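Local atomic coordinates of phosphoacetylglucosamine mutase (Aspergillus lentulus, PDB entry 5O9X), a protein that catalyses the interconversion of the 6-phosphate and 1-phosphate of N-acetylglucosamine, probably on the way to UDP-N-acetylglucosamine. Residues 162-167 and 284-289. The protein carries 1 engineered substitution. Numbering follows the deposited sequence.
Sequences MTTPQL and DGDADR. With G16 (1,6-di-O-phosphono-alpha-D-glucopyranose), chain B.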
# COMPACT_ATOMS: atom_id res chain seq x y z
N MET A 162 -1.98 -13.17 -8.10
CA MET A 162 -1.61 -11.85 -8.61
C MET A 162 -1.11 -11.02 -7.43
O MET A 162 -1.39 -11.32 -6.26
CB MET A 162 -2.85 -11.14 -9.23
CG MET A 162 -3.40 -11.84 -10.50
SD MET A 162 -4.21 -10.72 -11.68
CE MET A 162 -5.34 -10.04 -10.62
N THR A 163 -0.40 -9.94 -7.75
CA THR A 163 0.05 -8.99 -6.71
C THR A 163 -1.20 -8.17 -6.41
O THR A 163 -2.17 -8.20 -7.20
CB THR A 163 1.16 -8.02 -7.27
OG1 THR A 163 0.63 -7.18 -8.27
CG2 THR A 163 2.36 -8.80 -7.88
N THR A 164 -1.24 -7.54 -5.23
CA THR A 164 -2.35 -6.66 -4.91
C THR A 164 -2.59 -5.61 -5.99
O THR A 164 -3.73 -5.42 -6.39
CB THR A 164 -2.13 -6.10 -3.49
OG1 THR A 164 -2.30 -7.21 -2.58
CG2 THR A 164 -3.18 -5.01 -3.12
N PRO A 165 -1.56 -4.87 -6.42
CA PRO A 165 -1.83 -3.84 -7.42
C PRO A 165 -2.32 -4.41 -8.76
O PRO A 165 -3.12 -3.75 -9.43
CB PRO A 165 -0.43 -3.21 -7.67
CG PRO A 165 0.34 -3.49 -6.44
CD PRO A 165 -0.19 -4.77 -5.84
N GLN A 166 -1.88 -5.63 -9.14
CA GLN A 166 -2.50 -6.30 -10.36
C GLN A 166 -4.01 -6.44 -10.23
O GLN A 166 -4.74 -6.14 -11.21
CB GLN A 166 -1.89 -7.64 -10.68
CG GLN A 166 -0.53 -7.45 -11.32
CD GLN A 166 0.15 -8.81 -11.56
OE1 GLN A 166 -0.07 -9.82 -10.81
NE2 GLN A 166 0.96 -8.85 -12.62
N LEU A 167 -4.47 -6.91 -9.06
CA LEU A 167 -5.91 -7.04 -8.85
C LEU A 167 -6.62 -5.63 -8.94
O LEU A 167 -7.64 -5.50 -9.63
CB LEU A 167 -6.20 -7.86 -7.52
CG LEU A 167 -7.72 -7.89 -7.51
CD1 LEU A 167 -8.46 -8.91 -8.38
CD2 LEU A 167 -8.33 -7.59 -6.18
N ASP A 284 7.43 -6.22 -0.72
CA ASP A 284 6.91 -7.13 0.32
C ASP A 284 6.14 -8.28 -0.33
O ASP A 284 6.17 -8.41 -1.56
CB ASP A 284 6.15 -6.38 1.46
CG ASP A 284 4.85 -5.81 1.00
OD1 ASP A 284 4.65 -5.74 -0.26
OD2 ASP A 284 4.02 -5.43 1.88
N GLY A 285 5.54 -9.14 0.50
CA GLY A 285 4.88 -10.41 0.06
C GLY A 285 3.73 -10.26 -0.94
O GLY A 285 3.50 -11.20 -1.71
N ASP A 286 2.98 -9.14 -0.96
CA ASP A 286 1.96 -8.92 -2.05
C ASP A 286 2.40 -7.82 -3.07
O ASP A 286 1.59 -7.31 -3.89
CB ASP A 286 0.56 -8.61 -1.50
CG ASP A 286 0.48 -7.26 -0.79
OD1 ASP A 286 1.56 -6.80 -0.36
OD2 ASP A 286 -0.67 -6.68 -0.61
N ALA A 287 3.67 -7.43 -2.97
CA ALA A 287 4.29 -6.41 -3.84
C ALA A 287 3.49 -5.07 -3.81
O ALA A 287 3.23 -4.44 -4.85
CB ALA A 287 4.46 -6.92 -5.28
N ASP A 288 3.16 -4.63 -2.60
CA ASP A 288 2.56 -3.35 -2.52
C ASP A 288 3.30 -2.35 -1.62
O ASP A 288 2.76 -1.30 -1.23
CB ASP A 288 1.08 -3.50 -2.14
CG ASP A 288 0.25 -2.35 -2.75
OD1 ASP A 288 0.69 -1.72 -3.76
OD2 ASP A 288 -0.76 -2.06 -2.15
N ARG A 289 4.54 -2.69 -1.32
CA ARG A 289 5.49 -1.76 -0.66
C ARG A 289 6.80 -1.91 -1.39
O ARG A 289 7.17 -3.04 -1.78
CB ARG A 289 5.76 -2.19 0.79
CG ARG A 289 4.55 -2.05 1.69
CD ARG A 289 5.01 -2.45 3.11
NE ARG A 289 3.84 -2.52 4.02
CZ ARG A 289 3.96 -2.63 5.34
NH1 ARG A 289 5.17 -2.71 5.88
NH2 ARG A 289 2.90 -2.76 6.11
C1 G16 B . -1.15 -1.98 5.69
C2 G16 B . -1.72 -0.67 5.16
C3 G16 B . -0.67 0.48 5.32
C4 G16 B . -0.16 0.66 6.74
C5 G16 B . 0.40 -0.67 7.21
C6 G16 B . 0.69 -0.75 8.69
O1 G16 B . -0.00 -2.34 4.91
O2 G16 B . -2.19 -0.75 3.78
O3 G16 B . -1.23 1.61 4.78
O4 G16 B . 0.93 1.67 6.90
O5 G16 B . -0.58 -1.74 7.10
O6 G16 B . -0.61 -0.51 9.40
P G16 B . -0.65 -0.64 11.02
O1P G16 B . 0.49 0.22 11.61
O2P G16 B . -0.38 -2.12 11.38
O3P G16 B . -2.07 -0.28 11.50
P' G16 B . 0.09 -3.74 4.07
O1X G16 B . -1.32 -4.07 3.53
O2X G16 B . 0.45 -4.86 5.09
O3X G16 B . 1.23 -3.62 3.10
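Thr164 grips Asp286 with two hydrogen bonds. Thr164 N donates to Asp286 O over 3.1 Å, in the plane of that carbonyl. Chi1 of -69° puts OG1 beside the backbone N, so the hydroxyl faces the same residue that the N-H already reaches. Thr164 OG1 gives a short 2.6 Å bond to Asp286 OD2, meeting it on the anti side and 28° out of the carboxylate plane.

A methyl contact flanks this pair, Thr163 CG2 lying 3.8 Å from Ala287 CB. Pro165 and Asp288 run alongside each other in opposing senses; Pro165 CG comes within 3.2 Å of Asp288 OD1 and against Ala287 O, carbon on oxygen without a bond.

Each side is also braced internally. Thr163 and Gln166 form a capping box at the start of helix 164-176: Gln166 N donates to Thr163 OG1, and Thr163 N to Gln166 OE1. Residues 284-287 make a type I turn, and Asp284 OD1 takes a 3.0 Å bond from Asp288 N, nearly in line with its C-O bond, plus a weaker one from Arg289 N.

At the far end of the loop, Arg289 reaches the bound bisphosphate: NE donates to G16 O3X at 3.0 Å, and NH2 donates to G16 O1 at 3.2 Å, in the guanidinium plane, along a nearly straight line (167°).

The sequence DGDADR matches the metal-binding loop of the alpha-D-phosphohexomutases; in relatives the aspartates hold magnesium, but no metal is present here, so that role is inferred. The contact joins helix 164-176 of domain I to this loop of domain II, between strands 279-283 and 290-295. With Asp286 fixed through both its carbonyl and its carboxylate, the helix start probably helps set the position of the loop, and of that carboxylate, near the 1-phosphate.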